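Local coordinates for protein chitin binding domain (Burkholderia pseudomallei, PDB 3UAM) that probably binds chitin or a related polysaccharide and may cleave it oxidatively as a lytic polysaccharide monooxygenase, at residues V193-W198 and Y208-L213. Sequence-based numbering, arbitrary orientation.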
ATOM      1  N   VAL A 193      -8.848  -7.524  -3.266  1.00  7.17           N
ATOM      2  CA  VAL A 193      -8.094  -6.468  -2.612  1.00  6.61           C
ATOM      3  C   VAL A 193      -6.978  -5.965  -3.509  1.00  6.27           C
ATOM      4  O   VAL A 193      -6.237  -6.744  -4.075  1.00  6.40           O
ATOM      5  CB  VAL A 193      -7.577  -6.931  -1.246  1.00  6.50           C
ATOM      6  CG1 VAL A 193      -6.567  -5.933  -0.678  1.00  5.92           C
ATOM      7  CG2 VAL A 193      -8.772  -7.160  -0.324  1.00  6.89           C
ATOM      8  N   LEU A 194      -6.902  -4.641  -3.655  1.00  6.08           N
ATOM      9  CA  LEU A 194      -5.792  -3.961  -4.292  1.00  5.76           C
ATOM     10  C   LEU A 194      -4.951  -3.354  -3.193  1.00  5.46           C
ATOM     11  O   LEU A 194      -5.419  -2.460  -2.459  1.00  5.48           O
ATOM     12  CB  LEU A 194      -6.309  -2.868  -5.222  1.00  5.87           C
ATOM     13  CG  LEU A 194      -5.272  -2.067  -6.042  1.00  5.64           C
ATOM     14  CD1 LEU A 194      -4.586  -2.932  -7.061  1.00  5.79           C
ATOM     15  CD2 LEU A 194      -5.949  -0.882  -6.730  1.00  5.85           C
ATOM     16  N   LEU A 195      -3.737  -3.859  -3.030  1.00  5.40           N
ATOM     17  CA  LEU A 195      -2.830  -3.355  -2.024  1.00  5.21           C
ATOM     18  C   LEU A 195      -1.895  -2.352  -2.682  1.00  5.00           C
ATOM     19  O   LEU A 195      -1.114  -2.700  -3.577  1.00  5.01           O
ATOM     20  CB  LEU A 195      -2.028  -4.495  -1.403  1.00  5.31           C
ATOM     21  CG  LEU A 195      -0.891  -4.085  -0.459  1.00  5.14           C
ATOM     22  CD1 LEU A 195      -1.483  -3.357   0.742  1.00  5.22           C
ATOM     23  CD2 LEU A 195      -0.081  -5.316  -0.064  1.00  5.34           C
ATOM     24  N   ALA A 196      -1.987  -1.107  -2.242  1.00  4.91           N
ATOM     25  CA  ALA A 196      -1.133  -0.041  -2.764  1.00  4.83           C
ATOM     26  C   ALA A 196      -0.045   0.216  -1.731  1.00  4.77           C
ATOM     27  O   ALA A 196      -0.372   0.429  -0.536  1.00  4.84           O
ATOM     28  CB  ALA A 196      -1.969   1.215  -3.013  1.00  4.90           C
ATOM     29  N   VAL A 197       1.225   0.208  -2.171  1.00  4.71           N
ATOM     30  CA  VAL A 197       2.379   0.313  -1.276  1.00  4.74           C
ATOM     31  C   VAL A 197       3.367   1.380  -1.752  1.00  4.86           C
ATOM     32  O   VAL A 197       3.811   1.352  -2.903  1.00  5.19           O
ATOM     33  CB  VAL A 197       3.131  -1.028  -1.148  1.00  4.77           C
ATOM     34  CG1 VAL A 197       4.231  -0.951  -0.076  1.00  4.82           C
ATOM     35  CG2 VAL A 197       2.153  -2.166  -0.844  1.00  4.85           C
ATOM     36  N   TRP A 198       3.741   2.273  -0.843  1.00  4.86           N
ATOM     37  CA  TRP A 198       4.650   3.387  -1.102  1.00  4.96           C
ATOM     38  C   TRP A 198       5.969   3.171  -0.391  1.00  5.01           C
ATOM     39  O   TRP A 198       6.005   3.263   0.821  1.00  5.10           O
ATOM     40  CB  TRP A 198       3.970   4.651  -0.610  1.00  5.12           C
ATOM     41  CG  TRP A 198       4.810   5.908  -0.639  1.00  5.37           C
ATOM     42  CD1 TRP A 198       5.688   6.322  -1.619  1.00  5.46           C
ATOM     43  CD2 TRP A 198       4.825   6.966   0.354  1.00  5.70           C
ATOM     44  NE1 TRP A 198       6.245   7.524  -1.301  1.00  5.82           N
ATOM     45  CE2 TRP A 198       5.755   7.975  -0.139  1.00  5.98           C
ATOM     46  CE3 TRP A 198       4.138   7.207   1.529  1.00  5.91           C
ATOM     47  CZ2 TRP A 198       6.031   9.114   0.565  1.00  6.41           C
ATOM     48  CZ3 TRP A 198       4.418   8.373   2.228  1.00  6.32           C
ATOM     49  CH2 TRP A 198       5.347   9.309   1.744  1.00  6.66           C
ATOM     50  N   TYR A 208       1.381   1.220   3.657  1.00  4.65           N
ATOM     51  CA  TYR A 208       0.504   0.166   3.156  1.00  4.61           C
ATOM     52  C   TYR A 208      -0.945   0.640   3.130  1.00  4.74           C
ATOM     53  O   TYR A 208      -1.516   0.963   4.166  1.00  4.99           O
ATOM     54  CB  TYR A 208       0.660  -1.075   4.054  1.00  4.79           C
ATOM     55  CG  TYR A 208       1.962  -1.787   3.837  1.00  4.74           C
ATOM     56  CD1 TYR A 208       3.124  -1.372   4.480  1.00  4.83           C
ATOM     57  CD2 TYR A 208       2.036  -2.907   3.019  1.00  4.74           C
ATOM     58  CE1 TYR A 208       4.333  -2.033   4.275  1.00  4.84           C
ATOM     59  CE2 TYR A 208       3.234  -3.570   2.807  1.00  4.77           C
ATOM     60  CZ  TYR A 208       4.381  -3.131   3.420  1.00  4.84           C
ATOM     61  OH  TYR A 208       5.579  -3.811   3.229  1.00  5.02           O
ATOM     62  N   GLN A 209      -1.537   0.630   1.932  1.00  4.69           N
ATOM     63  CA  GLN A 209      -2.903   1.092   1.715  1.00  4.95           C
ATOM     64  C   GLN A 209      -3.719   0.069   0.924  1.00  5.10           C
ATOM     65  O   GLN A 209      -3.714   0.031  -0.315  1.00  5.00           O
ATOM     66  CB  GLN A 209      -2.920   2.451   1.024  1.00  4.92           C
ATOM     67  CG  GLN A 209      -2.358   3.562   1.899  1.00  5.03           C
ATOM     68  CD  GLN A 209      -3.385   4.137   2.845  1.00  5.41           C
ATOM     69  OE1 GLN A 209      -4.461   4.547   2.421  1.00  5.59           O
ATOM     70  NE2 GLN A 209      -3.043   4.195   4.139  1.00  5.60           N
ATOM     71  N   VAL A 210      -4.425  -0.748   1.690  1.00  5.41           N
ATOM     72  CA  VAL A 210      -5.401  -1.687   1.164  1.00  5.77           C
ATOM     73  C   VAL A 210      -6.661  -0.972   0.666  1.00  5.98           C
ATOM     74  O   VAL A 210      -7.164  -0.063   1.301  1.00  6.12           O
ATOM     75  CB  VAL A 210      -5.721  -2.764   2.240  1.00  6.12           C
ATOM     76  CG1 VAL A 210      -7.041  -3.456   1.971  1.00  6.67           C
ATOM     77  CG2 VAL A 210      -4.593  -3.779   2.262  1.00  6.04           C
ATOM     78  N   ILE A 211      -7.125  -1.382  -0.517  1.00  6.15           N
ATOM     79  CA  ILE A 211      -8.301  -0.831  -1.167  1.00  6.49           C
ATOM     80  C   ILE A 211      -9.190  -2.003  -1.513  1.00  6.94           C
ATOM     81  O   ILE A 211      -8.732  -2.979  -2.148  1.00  6.89           O
ATOM     82  CB  ILE A 211      -7.970  -0.109  -2.493  1.00  6.38           C
ATOM     83  CG1 ILE A 211      -6.926   0.974  -2.260  1.00  6.10           C
ATOM     84  CG2 ILE A 211      -9.234   0.502  -3.081  1.00  6.74           C
ATOM     85  CD1 ILE A 211      -6.264   1.477  -3.523  1.00  5.98           C
ATOM     86  N   ASP A 212     -10.438  -1.918  -1.071  1.00  7.44           N
ATOM     87  CA  ASP A 212     -11.360  -3.027  -1.190  1.00  8.00           C
ATOM     88  C   ASP A 212     -12.235  -2.841  -2.416  1.00  8.43           C
ATOM     89  O   ASP A 212     -12.840  -1.799  -2.583  1.00  8.66           O
ATOM     90  CB  ASP A 212     -12.229  -3.116   0.059  1.00  8.36           C
ATOM     91  CG  ASP A 212     -11.450  -3.556   1.281  1.00  8.17           C
ATOM     92  OD1 ASP A 212     -10.897  -4.702   1.292  1.00  8.09           O
ATOM     93  OD2 ASP A 212     -11.421  -2.751   2.252  1.00  8.15           O
ATOM     94  N   LEU A 213     -12.310  -3.878  -3.247  1.00  8.77           N
ATOM     95  CA  LEU A 213     -12.959  -3.835  -4.557  1.00  9.22           C
ATOM     96  C   LEU A 213     -14.006  -4.943  -4.698  1.00 10.02           C
ATOM     97  O   LEU A 213     -13.813  -6.055  -4.207  1.00  9.89           O
ATOM     98  CB  LEU A 213     -11.908  -4.013  -5.664  1.00  8.92           C
ATOM     99  CG  LEU A 213     -10.713  -3.047  -5.666  1.00  8.34           C
ATOM    100  CD1 LEU A 213      -9.777  -3.396  -6.829  1.00  8.21           C
ATOM    101  CD2 LEU A 213     -11.140  -1.586  -5.731  1.00  8.28           C
TER
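Val197 lays its CG1 methyl over one face of the Tyr208 ring, 4.2 Å from the centroid and 15° off the normal, a CH-pi contact set toward the rim. The ring reaches it because Tyr208 CG stands anti to its own carbonyl carbon (chi1 -73°), which leans the phenol alongside the Val197 side chain. At the ring's edge lies Leu195 CD1, which also presses on Val210 CG2 at 3.5 Å, tighter than usual for two methyls. Val193 CG1 continues this apolar row, meeting Val210 CG1 at 3.7 Å. On the other side of the sheet, Leu194 CD2 touches Ile211 CD1 and Leu194 CB packs on Leu213 CD1, with Ala196 beside Gln209. Between these two layers runs the backbone of an antiparallel hairpin, strands 190-200 and 205-215, of the immunoglobulin-like beta-sandwich found in AA10 enzymes. Its hydrogen-bonded pairs are Leu194 with Ile211 and Ala196 with Gln209; Gln209 N reaches Ala196 O at 2.7 Å, whereas Ala196 N approaches Gln209 O from above the carbonyl plane. Farther out, the Leu194 face meets Leu114, Ile116 and Trp118 of strand 113-121 in the other sheet. Tyr208 OH hydrogen-bonds Gly51 O, Gln209 OE1 pairs with Ser29 OG and Val24 N, and Asp212 OD1 with Tyr191 OH and, by salt bridge, Arg30.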